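Local coordinates for protein glypican-1 (Homo sapiens, PDB 4YWT) that carries heparan sulfate chains at the cell surface, through which it binds alpha-4(V) collagen and takes part in Schwann cell myelination, at residues L226-D231 / M457-M462; L292-V297 / D387-W392; R119-T124 / E131-N136; R138-L143 / T318-A323. The protein carries 3 engineered substitutions. All blocks are in the same frame, centred on the assembly; numbering follows the deposited sequence. Where two conformers were deposited one is given.

Contact 1. Residues L226-D231 / M457-M462; sequences LGVASD and MQLKIM
Val228 meets Gln458, Leu459 and Met462 without touching either face or the edge of a flat group. The carboxamide of Gln458 is the one planar side-chain end among these four residues, and Val228 reaches only the root of that side chain and the backbone behind it: CG1 of Val228 is 4.2 Å from O of Gln458 and 4.4 Å from its CB. Apart from that one carbonyl oxygen, the contact is made by aliphatic carbon and the sulfur of Met462, with no hydrogen bond across it. Val228 is the single residue that 226-231 sends over, and both its methyls touch Met462. With chi1 at 164°, CG1 lies opposite the backbone N, 4.1 Å from CB of Met462, and in addition comes 4.3 Å from CD2 of Leu459. CG2, on the side of the backbone N, rests on Met462 at 3.8 Å from SD. The two helices, 204-236 and 450-471, run almost exactly antiparallel here (173°) with the segment axes 10.1 Å apart, a loosely spaced pair in the elongated, predominantly helical core of glypican. Helix 286-299 packs beside them, Leu292 lying against both Leu459 and Met462. Met462 starts out toward Val228 and then bends at chi2 (62°) and again at chi3, so that CB, CG and SD run obliquely past the valine while the end of the chain leads away from it. CG of Met462 is 3.8 Å from CG2 of Val228, as close as the sulfur. Leu459 and Met462 are buried, while Val228 and Gln458 are partly exposed.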
loop_
_atom_site.group_PDB
_atom_site.type_symbol
_atom_site.label_atom_id
_atom_site.label_comp_id
_atom_site.label_asym_id
_atom_site.label_seq_id
_atom_site.Cartn_x
_atom_site.Cartn_y
_atom_site.Cartn_z
ATOM N N LEU A 226 -3.443 -0.480 -3.906
ATOM C CA LEU A 226 -3.226 0.510 -2.852
ATOM C C LEU A 226 -4.233 0.324 -1.718
ATOM O O LEU A 226 -3.868 0.343 -0.531
ATOM C CB LEU A 226 -3.317 1.931 -3.411
ATOM C CG LEU A 226 -2.161 2.378 -4.307
ATOM C CD1 LEU A 226 -2.477 3.717 -4.948
ATOM C CD2 LEU A 226 -0.867 2.452 -3.510
ATOM N N GLY A 227 -5.496 0.128 -2.089
ATOM C CA GLY A 227 -6.538 -0.118 -1.105
ATOM C C GLY A 227 -6.262 -1.336 -0.236
ATOM O O GLY A 227 -6.397 -1.287 0.994
ATOM N N VAL A 228 -5.862 -2.430 -0.878
ATOM C CA VAL A 228 -5.572 -3.671 -0.172
ATOM C C VAL A 228 -4.400 -3.495 0.786
ATOM O O VAL A 228 -4.481 -3.907 1.938
ATOM C CB VAL A 228 -5.267 -4.827 -1.149
ATOM C CG1 VAL A 228 -4.581 -5.982 -0.423
ATOM C CG2 VAL A 228 -6.543 -5.295 -1.830
ATOM N N ALA A 229 -3.319 -2.877 0.316
ATOM C CA ALA A 229 -2.167 -2.618 1.179
ATOM C C ALA A 229 -2.581 -1.793 2.397
ATOM O O ALA A 229 -2.205 -2.106 3.539
ATOM C CB ALA A 229 -1.069 -1.908 0.405
ATOM N N SER A 230 -3.370 -0.751 2.148
ATOM C CA SER A 230 -3.849 0.113 3.221
ATOM C C SER A 230 -4.638 -0.680 4.265
ATOM O O SER A 230 -4.368 -0.579 5.470
ATOM C CB SER A 230 -4.709 1.242 2.650
ATOM O OG SER A 230 -4.718 2.363 3.515
ATOM N N ASP A 231 -5.603 -1.471 3.803
ATOM C CA ASP A 231 -6.426 -2.272 4.708
ATOM C C ASP A 231 -5.599 -3.293 5.487
ATOM O O ASP A 231 -5.837 -3.523 6.674
ATOM C CB ASP A 231 -7.538 -2.982 3.934
ATOM C CG ASP A 231 -8.663 -2.047 3.544
ATOM O OD1 ASP A 231 -8.793 -0.978 4.179
ATOM O OD2 ASP A 231 -9.418 -2.378 2.606
ATOM N N MET A 457 -3.371 -13.806 2.819
ATOM C CA MET A 457 -4.266 -14.272 1.763
ATOM C C MET A 457 -4.713 -13.119 0.867
ATOM O O MET A 457 -4.704 -13.239 -0.367
ATOM C CB MET A 457 -5.491 -14.984 2.346
ATOM C CG MET A 457 -5.202 -16.343 2.973
ATOM S SD MET A 457 -3.992 -17.348 2.080
ATOM C CE MET A 457 -4.676 -17.393 0.422
ATOM N N GLN A 458 -5.099 -12.005 1.487
ATOM C CA GLN A 458 -5.490 -10.813 0.733
ATOM C C GLN A 458 -4.378 -10.361 -0.218
ATOM O O GLN A 458 -4.626 -10.088 -1.403
ATOM C CB GLN A 458 -5.862 -9.674 1.684
ATOM C CG GLN A 458 -7.106 -9.944 2.518
ATOM C CD GLN A 458 -8.342 -10.158 1.665
ATOM O OE1 GLN A 458 -8.851 -9.225 1.043
ATOM N NE2 GLN A 458 -8.832 -11.393 1.632
ATOM N N LEU A 459 -3.156 -10.296 0.305
ATOM C CA LEU A 459 -1.995 -9.939 -0.506
ATOM C C LEU A 459 -1.836 -10.891 -1.689
ATOM O O LEU A 459 -1.618 -10.448 -2.819
ATOM C CB LEU A 459 -0.719 -9.934 0.339
ATOM C CG LEU A 459 -0.629 -8.920 1.483
ATOM C CD1 LEU A 459 0.674 -9.093 2.246
ATOM C CD2 LEU A 459 -0.756 -7.501 0.962
ATOM N N LYS A 460 -1.952 -12.192 -1.427
ATOM C CA LYS A 460 -1.886 -13.196 -2.491
ATOM C C LYS A 460 -2.900 -12.919 -3.599
ATOM O O LYS A 460 -2.551 -12.856 -4.786
ATOM C CB LYS A 460 -2.128 -14.599 -1.932
ATOM C CG LYS A 460 -1.031 -15.147 -1.039
ATOM C CD LYS A 460 -1.254 -16.635 -0.802
ATOM C CE LYS A 460 -0.405 -17.165 0.337
ATOM N NZ LYS A 460 -0.830 -18.541 0.727
ATOM N N ILE A 461 -4.158 -12.759 -3.198
ATOM C CA ILE A 461 -5.248 -12.536 -4.144
ATOM C C ILE A 461 -5.039 -11.280 -4.991
ATOM O O ILE A 461 -5.133 -11.328 -6.227
ATOM C CB ILE A 461 -6.599 -12.434 -3.412
ATOM C CG1 ILE A 461 -6.942 -13.775 -2.757
ATOM C CG2 ILE A 461 -7.701 -12.016 -4.373
ATOM C CD1 ILE A 461 -8.079 -13.700 -1.763
ATOM N N MET A 462 -4.747 -10.162 -4.329
ATOM C CA MET A 462 -4.533 -8.909 -5.046
ATOM C C MET A 462 -3.347 -9.028 -6.003
ATOM O O MET A 462 -3.402 -8.548 -7.139
ATOM C CB MET A 462 -4.314 -7.757 -4.064
ATOM C CG MET A 462 -4.308 -6.377 -4.710
ATOM S SD MET A 462 -5.871 -5.956 -5.502
ATOM C CE MET A 462 -5.354 -5.840 -7.210
#

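Contact 2. Residues L292-V297 / D387-W392; sequences LLDSMV and DVQDFW. With CA (calcium ion), chain F.
Leu293 lays its CD2 methyl against the backbone and CB of Gln389, 3.8 Å from CA of Gln389. The same methyl is 4.0 Å from CG2 of Val388, so one leucine branch carries the apolar part of the contact. At the exposed end of the contact, OD1 of Asp294 stands 4.1 Å from OE1 of Gln389; these two oxygens share no hydrogen bond, and the carboxylate and amide planes are turned 50° apart. Gln389 CG sits between its own N and carbonyl carbon (chi1 53°), and the chain beyond is extended, which carries the amide out beside Asp294. Val388 and Gln389 begin a type I turn that runs to Phe391 and is closed by a weak backbone bond; O of Val388 also accepts from NE1 of Trp289. Val388 itself packs on Leu95 and Met98 of helix 70-129. The other side of the turn holds calcium. Both carboxylate oxygens of Asp390, OD1 and OD2, bind the ion at 2.4 Å, and the carbonyl O of Asp387 and three waters bind it as well. The carboxylate of Asp387 is not a ligand. This is a small, water-rich calcium site on the turn that joins helix 373-387 to helix 391-404.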
loop_
_atom_site.group_PDB
_atom_site.type_symbol
_atom_site.label_atom_id
_atom_site.label_comp_id
_atom_site.label_asym_id
_atom_site.label_seq_id
_atom_site.Cartn_x
_atom_site.Cartn_y
_atom_site.Cartn_z
ATOM N N LEU A 292 3.246 -8.192 -3.785
ATOM C CA LEU A 292 2.216 -7.222 -4.128
ATOM C C LEU A 292 2.828 -5.917 -4.603
ATOM O O LEU A 292 2.465 -5.411 -5.661
ATOM C CB LEU A 292 1.295 -6.949 -2.939
ATOM C CG LEU A 292 0.122 -6.048 -3.326
ATOM C CD1 LEU A 292 -0.756 -6.764 -4.338
ATOM C CD2 LEU A 292 -0.690 -5.618 -2.116
ATOM N N LEU A 293 3.760 -5.375 -3.823
ATOM C CA LEU A 293 4.372 -4.096 -4.170
ATOM C C LEU A 293 5.164 -4.189 -5.473
ATOM O O LEU A 293 5.224 -3.225 -6.237
ATOM C CB LEU A 293 5.268 -3.596 -3.037
ATOM C CG LEU A 293 4.594 -2.663 -2.026
ATOM C CD1 LEU A 293 3.528 -3.391 -1.224
ATOM C CD2 LEU A 293 5.629 -2.040 -1.103
ATOM N N ASP A 294 5.759 -5.350 -5.729
ATOM C CA ASP A 294 6.462 -5.584 -6.987
ATOM C C ASP A 294 5.503 -5.536 -8.171
ATOM O O ASP A 294 5.766 -4.854 -9.167
ATOM C CB ASP A 294 7.192 -6.927 -6.963
ATOM C CG ASP A 294 8.665 -6.784 -6.633
ATOM O OD1 ASP A 294 9.040 -5.780 -5.990
ATOM O OD2 ASP A 294 9.449 -7.677 -7.020
ATOM N N SER A 295 4.388 -6.253 -8.060
ATOM C CA SER A 295 3.407 -6.267 -9.144
ATOM C C SER A 295 2.760 -4.891 -9.319
ATOM O O SER A 295 2.336 -4.528 -10.417
ATOM C CB SER A 295 2.337 -7.335 -8.893
ATOM O OG SER A 295 1.469 -6.963 -7.838
ATOM N N MET A 296 2.702 -4.124 -8.235
ATOM C CA MET A 296 2.125 -2.785 -8.266
ATOM C C MET A 296 3.071 -1.794 -8.933
ATOM O O MET A 296 2.633 -0.879 -9.630
ATOM C CB MET A 296 1.780 -2.316 -6.852
ATOM C CG MET A 296 0.431 -2.807 -6.355
ATOM S SD MET A 296 -0.136 -1.940 -4.879
ATOM C CE MET A 296 1.159 -2.356 -3.721
ATOM N N VAL A 297 4.369 -1.973 -8.712
ATOM C CA VAL A 297 5.363 -1.175 -9.414
ATOM C C VAL A 297 5.326 -1.529 -10.896
ATOM O O VAL A 297 5.381 -0.652 -11.759
ATOM C CB VAL A 297 6.783 -1.395 -8.849
ATOM C CG1 VAL A 297 7.837 -0.859 -9.807
ATOM C CG2 VAL A 297 6.918 -0.741 -7.482
ATOM N N ASP A 387 10.465 2.201 -1.148
ATOM C CA ASP A 387 10.954 2.615 0.163
ATOM C C ASP A 387 10.361 1.805 1.320
ATOM O O ASP A 387 10.999 1.647 2.362
ATOM C CB ASP A 387 10.668 4.100 0.383
ATOM C CG ASP A 387 11.261 4.620 1.676
ATOM O OD1 ASP A 387 12.471 4.405 1.902
ATOM O OD2 ASP A 387 10.518 5.237 2.467
ATOM N N VAL A 388 9.147 1.293 1.141
ATOM C CA VAL A 388 8.455 0.604 2.229
ATOM C C VAL A 388 8.246 -0.890 1.970
ATOM O O VAL A 388 7.448 -1.535 2.652
ATOM C CB VAL A 388 7.080 1.245 2.511
ATOM C CG1 VAL A 388 7.245 2.709 2.891
ATOM C CG2 VAL A 388 6.158 1.095 1.305
ATOM N N GLN A 389 8.963 -1.443 0.997
ATOM C CA GLN A 389 8.854 -2.868 0.705
ATOM C C GLN A 389 9.515 -3.699 1.804
ATOM O O GLN A 389 9.221 -4.884 1.957
ATOM C CB GLN A 389 9.479 -3.197 -0.652
ATOM C CG GLN A 389 10.907 -2.713 -0.815
ATOM C CD GLN A 389 11.482 -3.040 -2.179
ATOM O OE1 GLN A 389 10.904 -3.817 -2.938
ATOM N NE2 GLN A 389 12.626 -2.449 -2.496
ATOM N N ASP A 390 10.403 -3.065 2.566
ATOM C CA ASP A 390 11.147 -3.746 3.622
ATOM C C ASP A 390 10.498 -3.584 4.990
ATOM O O ASP A 390 11.052 -4.017 5.997
ATOM C CB ASP A 390 12.589 -3.227 3.680
ATOM C CG ASP A 390 12.669 -1.716 3.917
ATOM O OD1 ASP A 390 11.634 -1.080 4.214
ATOM O OD2 ASP A 390 13.783 -1.161 3.815
ATOM N N PHE A 391 9.329 -2.952 5.010
ATOM C CA PHE A 391 8.685 -2.499 6.244
ATOM C C PHE A 391 8.631 -3.550 7.355
ATOM O O PHE A 391 9.173 -3.353 8.456
ATOM C CB PHE A 391 7.264 -2.022 5.923
ATOM C CG PHE A 391 6.560 -1.388 7.085
ATOM C CD1 PHE A 391 6.940 -0.135 7.538
ATOM C CD2 PHE A 391 5.515 -2.037 7.721
ATOM C CE1 PHE A 391 6.294 0.458 8.607
ATOM C CE2 PHE A 391 4.865 -1.450 8.790
ATOM C CZ PHE A 391 5.255 -0.200 9.234
ATOM N N TRP A 392 7.996 -4.675 7.042
ATOM C CA TRP A 392 7.654 -5.692 8.028
ATOM C C TRP A 392 8.865 -6.358 8.676
ATOM O O TRP A 392 8.751 -6.939 9.753
ATOM C CB TRP A 392 6.761 -6.748 7.377
ATOM C CG TRP A 392 5.525 -6.146 6.802
ATOM C CD1 TRP A 392 5.210 -6.019 5.480
ATOM C CD2 TRP A 392 4.449 -5.549 7.531
ATOM N NE1 TRP A 392 3.995 -5.392 5.343
ATOM C CE2 TRP A 392 3.507 -5.092 6.588
ATOM C CE3 TRP A 392 4.186 -5.361 8.892
ATOM C CZ2 TRP A 392 2.323 -4.462 6.961
ATOM C CZ3 TRP A 392 3.012 -4.736 9.260
ATOM C CH2 TRP A 392 2.094 -4.293 8.299
HETATM CA CA CA F . 12.744 0.962 3.798
HETATM O O HOH W 1 12.993 1.148 6.170
HETATM O O HOH W 2 11.015 1.157 5.438
HETATM O O HOH W 3 13.233 0.216 1.582
#

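Contact 3. Residues R119-T124 / E131-N136; sequences RTLQAT and ELYTQN
Leu121 and Tyr133 form the tight, buried part of this contact: CD2 of Leu121 lies 3.5 Å from CE1 of Tyr133, approaching the ring obliquely. The leucine begins its side chain opposite the backbone N (chi1 177°), and this swings its branched end over to the ring, although its CB starts out across the line between the segments. Leu121 also touches His317 and Leu320 of helix 316-328, and Tyr133 packs on Pro126. The solvent side belongs to Gln122, which is partly exposed; its bond to CB points away overall, although CB and CG still graze the phenol. There OH of Tyr133 meets hydrocarbon, 3.6 Å from both CA and CG of Gln122. The amide beyond is turned 50° from the ring, and its OE1 accepts from NH2 of Arg141. Thr124 is exposed and folds back on its own helix, its OG1 bonding O of Thr120 at 2.7 Å from the opposite face to the backbone N of Thr124. Just past the short helix 131-134, ND2 of Asn136 bonds back to O of Leu132 at 2.6 Å (N-H...O 142°), while its OD1 accepts from Arg172. Polar groups thus secure each segment separately or tie it to other helices, and no hydrogen bond joins the two. The end of helix 70-129 and the short helix that follows are held together by van der Waals packing round one tyrosine.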
loop_
_atom_site.group_PDB
_atom_site.type_symbol
_atom_site.label_atom_id
_atom_site.label_comp_id
_atom_site.label_asym_id
_atom_site.label_seq_id
_atom_site.Cartn_x
_atom_site.Cartn_y
_atom_site.Cartn_z
ATOM N N ARG A 119 -15.349 16.392 -20.747
ATOM C CA ARG A 119 -15.639 17.822 -20.840
ATOM C C ARG A 119 -15.011 18.441 -22.085
ATOM O O ARG A 119 -15.627 19.272 -22.759
ATOM C CB ARG A 119 -15.151 18.556 -19.590
ATOM C CG ARG A 119 -16.084 18.436 -18.397
ATOM C CD ARG A 119 -15.632 19.320 -17.245
ATOM N NE ARG A 119 -15.553 18.583 -15.987
ATOM C CZ ARG A 119 -14.420 18.139 -15.452
ATOM N NH1 ARG A 119 -13.263 18.360 -16.062
ATOM N NH2 ARG A 119 -14.443 17.476 -14.303
ATOM N N THR A 120 -13.782 18.031 -22.382
ATOM C CA THR A 120 -13.085 18.491 -23.576
ATOM C C THR A 120 -13.857 18.092 -24.827
ATOM O O THR A 120 -14.016 18.889 -25.757
ATOM C CB THR A 120 -11.653 17.928 -23.652
ATOM O OG1 THR A 120 -10.957 18.223 -22.435
ATOM C CG2 THR A 120 -10.899 18.534 -24.827
ATOM N N LEU A 121 -14.344 16.853 -24.838
ATOM C CA LEU A 121 -15.164 16.376 -25.942
ATOM C C LEU A 121 -16.417 17.237 -26.093
ATOM O O LEU A 121 -16.693 17.754 -27.174
ATOM C CB LEU A 121 -15.547 14.908 -25.738
ATOM C CG LEU A 121 -16.467 14.275 -26.787
ATOM C CD1 LEU A 121 -16.033 12.848 -27.072
ATOM C CD2 LEU A 121 -17.920 14.298 -26.333
ATOM N N GLN A 122 -17.165 17.388 -25.003
ATOM C CA GLN A 122 -18.404 18.163 -25.025
ATOM C C GLN A 122 -18.185 19.604 -25.475
ATOM O O GLN A 122 -19.061 20.209 -26.092
ATOM C CB GLN A 122 -19.065 18.157 -23.646
ATOM C CG GLN A 122 -19.633 16.816 -23.228
ATOM C CD GLN A 122 -20.283 16.868 -21.859
ATOM O OE1 GLN A 122 -21.033 15.969 -21.481
ATOM N NE2 GLN A 122 -19.998 17.926 -21.109
ATOM N N ALA A 123 -17.013 20.150 -25.169
ATOM C CA ALA A 123 -16.729 21.542 -25.490
ATOM C C ALA A 123 -16.241 21.737 -26.928
ATOM O O ALA A 123 -16.571 22.737 -27.567
ATOM C CB ALA A 123 -15.710 22.103 -24.516
ATOM N N THR A 124 -15.460 20.787 -27.437
ATOM C CA THR A 124 -14.813 20.974 -28.735
ATOM C C THR A 124 -15.543 20.312 -29.907
ATOM O O THR A 124 -15.499 20.815 -31.029
ATOM C CB THR A 124 -13.369 20.442 -28.711
ATOM O OG1 THR A 124 -13.379 19.038 -28.426
ATOM C CG2 THR A 124 -12.554 21.167 -27.652
ATOM N N GLU A 131 -23.692 18.731 -36.139
ATOM C CA GLU A 131 -24.838 17.847 -35.946
ATOM C C GLU A 131 -24.416 16.385 -35.837
ATOM O O GLU A 131 -25.133 15.569 -35.255
ATOM C CB GLU A 131 -25.843 18.019 -37.086
ATOM N N LEU A 132 -23.258 16.065 -36.407
ATOM C CA LEU A 132 -22.690 14.727 -36.295
ATOM C C LEU A 132 -22.526 14.334 -34.833
ATOM O O LEU A 132 -22.854 13.215 -34.438
ATOM C CB LEU A 132 -21.342 14.645 -37.010
ATOM C CG LEU A 132 -21.350 14.399 -38.517
ATOM C CD1 LEU A 132 -19.969 13.976 -38.983
ATOM C CD2 LEU A 132 -22.391 13.358 -38.894
ATOM N N TYR A 133 -22.017 15.264 -34.031
ATOM C CA TYR A 133 -21.854 15.014 -32.606
ATOM C C TYR A 133 -23.124 15.314 -31.821
ATOM O O TYR A 133 -23.576 14.485 -31.032
ATOM C CB TYR A 133 -20.705 15.839 -32.022
ATOM C CG TYR A 133 -20.819 15.970 -30.520
ATOM C CD1 TYR A 133 -20.576 14.882 -29.691
ATOM C CD2 TYR A 133 -21.197 17.170 -29.931
ATOM C CE1 TYR A 133 -20.696 14.987 -28.322
ATOM C CE2 TYR A 133 -21.318 17.284 -28.559
ATOM C CZ TYR A 133 -21.064 16.188 -27.761
ATOM O OH TYR A 133 -21.181 16.291 -26.393
ATOM N N THR A 134 -23.685 16.504 -32.029
ATOM C CA THR A 134 -24.764 16.999 -31.173
ATOM C C THR A 134 -26.001 16.098 -31.163
ATOM O O THR A 134 -26.744 16.074 -30.183
ATOM C CB THR A 134 -25.203 18.419 -31.582
ATOM O OG1 THR A 134 -25.623 18.419 -32.951
ATOM C CG2 THR A 134 -24.056 19.405 -31.407
ATOM N N GLN A 135 -26.217 15.358 -32.246
ATOM C CA GLN A 135 -27.358 14.451 -32.323
ATOM C C GLN A 135 -26.980 13.030 -31.921
ATOM O O GLN A 135 -27.773 12.099 -32.065
ATOM C CB GLN A 135 -27.955 14.458 -33.731
ATOM C CG GLN A 135 -28.570 15.789 -34.122
ATOM C CD GLN A 135 -29.760 16.152 -33.253
ATOM O OE1 GLN A 135 -29.641 16.947 -32.319
ATOM N NE2 GLN A 135 -30.914 15.568 -33.554
ATOM N N ASN A 136 -25.764 12.872 -31.409
ATOM C CA ASN A 136 -25.290 11.581 -30.930
ATOM C C ASN A 136 -24.550 11.732 -29.608
ATOM O O ASN A 136 -23.794 10.850 -29.205
ATOM C CB ASN A 136 -24.382 10.924 -31.970
ATOM C CG ASN A 136 -25.087 10.681 -33.290
ATOM O OD1 ASN A 136 -26.168 10.095 -33.331
ATOM N ND2 ASN A 136 -24.482 11.144 -34.375
#

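Contact 4. Residues R138-L143 / T318-A323; sequences RAFRDL and TWLAEA
Leu143, which meets Leu320 across the contact, is fixed in its helix by the bond from its backbone N to O of Ala139, at 2.9 Å. No polar bond crosses between the segments; everything between them is apolar. Leu320 forks its two methyls over two residues one turn apart on helix 137-152. Its CD1 lies 3.7 Å from CD1 of Phe140, approaching the ring obliquely, while the leucine and the phenylalanine pass alongside one another, pointing opposite ways. Its CD2 meets CD2 of Leu143 tip to tip at 4.1 Å. Leu143 reaches that far because its CG stands opposite the backbone N (chi1 180°), whereas Phe140 sends its ring out on the side of the backbone N (chi1 -61°). All three are buried. On an exposed part of helix 137-152, NE of Arg138 and OD2 of Asp142 make a long, weak salt bridge of 3.4 Å. Leu320 also touches Leu121 of helix 70-129, Trp166 of helix 158-177 and Leu208 of helix 204-236. A leucine of helix 316-328 that touches four other helices is characteristic of the hydrophobic interior of a helical bundle, here toward one end of the elongated glypican core.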
loop_
_atom_site.group_PDB
_atom_site.type_symbol
_atom_site.label_atom_id
_atom_site.label_comp_id
_atom_site.label_asym_id
_atom_site.label_seq_id
_atom_site.Cartn_x
_atom_site.Cartn_y
_atom_site.Cartn_z
ATOM N N ARG A 138 -25.567 11.618 -26.561
ATOM C CA ARG A 138 -25.918 10.638 -25.542
ATOM C C ARG A 138 -25.125 9.351 -25.730
ATOM O O ARG A 138 -24.858 8.643 -24.766
ATOM C CB ARG A 138 -27.417 10.326 -25.556
ATOM C CG ARG A 138 -27.844 9.483 -24.364
ATOM C CD ARG A 138 -29.209 8.852 -24.537
ATOM N NE ARG A 138 -29.400 7.775 -23.569
ATOM C CZ ARG A 138 -30.531 7.097 -23.409
ATOM N NH1 ARG A 138 -31.591 7.385 -24.152
ATOM N NH2 ARG A 138 -30.602 6.134 -22.501
ATOM N N ALA A 139 -24.751 9.050 -26.969
ATOM C CA ALA A 139 -23.938 7.871 -27.242
ATOM C C ALA A 139 -22.571 8.006 -26.576
ATOM O O ALA A 139 -22.100 7.087 -25.901
ATOM C CB ALA A 139 -23.785 7.661 -28.739
ATOM N N PHE A 140 -21.946 9.165 -26.759
ATOM C CA PHE A 140 -20.633 9.434 -26.182
ATOM C C PHE A 140 -20.697 9.505 -24.657
ATOM O O PHE A 140 -19.842 8.944 -23.961
ATOM C CB PHE A 140 -20.060 10.733 -26.751
ATOM C CG PHE A 140 -19.856 10.702 -28.240
ATOM C CD1 PHE A 140 -18.810 9.981 -28.793
ATOM C CD2 PHE A 140 -20.707 11.393 -29.086
ATOM C CE1 PHE A 140 -18.618 9.948 -30.163
ATOM C CE2 PHE A 140 -20.521 11.363 -30.456
ATOM C CZ PHE A 140 -19.474 10.641 -30.995
ATOM N N ARG A 141 -21.715 10.192 -24.146
ATOM C CA ARG A 141 -21.934 10.291 -22.705
ATOM C C ARG A 141 -22.090 8.902 -22.089
ATOM O O ARG A 141 -21.512 8.600 -21.039
ATOM C CB ARG A 141 -23.164 11.156 -22.415
ATOM C CG ARG A 141 -23.558 11.242 -20.950
ATOM C CD ARG A 141 -24.523 12.398 -20.719
ATOM N NE ARG A 141 -23.863 13.692 -20.874
ATOM C CZ ARG A 141 -24.498 14.858 -20.938
ATOM N NH1 ARG A 141 -25.821 14.900 -20.867
ATOM N NH2 ARG A 141 -23.811 15.984 -21.078
ATOM N N ASP A 142 -22.863 8.057 -22.767
ATOM C CA ASP A 142 -23.056 6.672 -22.354
ATOM C C ASP A 142 -21.740 5.909 -22.370
ATOM O O ASP A 142 -21.454 5.139 -21.455
ATOM C CB ASP A 142 -24.075 5.972 -23.257
ATOM C CG ASP A 142 -25.508 6.330 -22.910
ATOM O OD1 ASP A 142 -25.782 6.614 -21.725
ATOM O OD2 ASP A 142 -26.361 6.326 -23.823
ATOM N N LEU A 143 -20.938 6.121 -23.411
ATOM C CA LEU A 143 -19.633 5.473 -23.492
ATOM C C LEU A 143 -18.760 5.850 -22.296
ATOM O O LEU A 143 -18.125 4.988 -21.686
ATOM C CB LEU A 143 -18.924 5.834 -24.799
ATOM C CG LEU A 143 -17.538 5.208 -24.975
ATOM C CD1 LEU A 143 -17.598 3.700 -24.772
ATOM C CD2 LEU A 143 -16.960 5.544 -26.338
ATOM N N THR A 318 -9.761 12.000 -28.248
ATOM C CA THR A 318 -8.888 12.172 -29.402
ATOM C C THR A 318 -9.098 11.043 -30.407
ATOM O O THR A 318 -9.200 11.278 -31.616
ATOM C CB THR A 318 -7.405 12.219 -28.989
ATOM O OG1 THR A 318 -6.989 10.928 -28.529
ATOM C CG2 THR A 318 -7.193 13.243 -27.885
ATOM N N TRP A 319 -9.171 9.816 -29.899
ATOM C CA TRP A 319 -9.404 8.654 -30.746
ATOM C C TRP A 319 -10.815 8.666 -31.316
ATOM O O TRP A 319 -11.024 8.297 -32.475
ATOM C CB TRP A 319 -9.158 7.357 -29.973
ATOM C CG TRP A 319 -7.733 7.178 -29.565
ATOM C CD1 TRP A 319 -7.222 7.277 -28.305
ATOM C CD2 TRP A 319 -6.626 6.886 -30.426
ATOM N NE1 TRP A 319 -5.866 7.054 -28.326
ATOM C CE2 TRP A 319 -5.475 6.813 -29.616
ATOM C CE3 TRP A 319 -6.497 6.675 -31.803
ATOM C CZ2 TRP A 319 -4.211 6.537 -30.136
ATOM C CZ3 TRP A 319 -5.241 6.402 -32.318
ATOM C CH2 TRP A 319 -4.115 6.335 -31.486
ATOM N N LEU A 320 -11.783 9.089 -30.505
ATOM C CA LEU A 320 -13.148 9.241 -31.009
ATOM C C LEU A 320 -13.187 10.225 -32.184
ATOM O O LEU A 320 -13.754 9.933 -33.245
ATOM C CB LEU A 320 -14.089 9.706 -29.895
ATOM C CG LEU A 320 -14.312 8.735 -28.732
ATOM C CD1 LEU A 320 -15.303 9.316 -27.734
ATOM C CD2 LEU A 320 -14.788 7.382 -29.240
ATOM N N ALA A 321 -12.562 11.382 -31.987
ATOM C CA ALA A 321 -12.494 12.419 -33.008
ATOM C C ALA A 321 -11.800 11.917 -34.271
ATOM O O ALA A 321 -12.222 12.233 -35.389
ATOM C CB ALA A 321 -11.776 13.648 -32.466
ATOM N N GLU A 322 -10.739 11.135 -34.092
ATOM C CA GLU A 322 -10.022 10.575 -35.234
ATOM C C GLU A 322 -10.912 9.597 -36.003
ATOM O O GLU A 322 -10.903 9.568 -37.240
ATOM C CB GLU A 322 -8.735 9.886 -34.776
ATOM C CG GLU A 322 -7.882 9.348 -35.916
ATOM C CD GLU A 322 -6.440 9.117 -35.508
ATOM O OE1 GLU A 322 -5.858 10.008 -34.853
ATOM O OE2 GLU A 322 -5.888 8.049 -35.845
ATOM N N ALA A 323 -11.689 8.810 -35.264
ATOM C CA ALA A 323 -12.625 7.869 -35.874
ATOM C C ALA A 323 -13.692 8.598 -36.686
ATOM O O ALA A 323 -14.022 8.190 -37.805
ATOM C CB ALA A 323 -13.274 7.007 -34.811
#

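Contacts 1 and 2 lie near the middle of the chain and adjoin through helix 286-299, which supplies a segment of contact 2 and packs against both helices of contact 1. Contacts 3 and 4 form a second cluster, their centres about 39 and 34 Å from the centre of the chain; there the ring of Tyr133 from contact 3 packs on that of Phe140 from contact 4, and helix 316-328 borders both. Contacts 3 and 4 are buried, whereas contacts 1 and 2 are partly open at the surface. All four depend on apolar packing between their segments; contact 2 alone adds a metal. Contact 3 joins near neighbours in sequence, the others distant helices or turns.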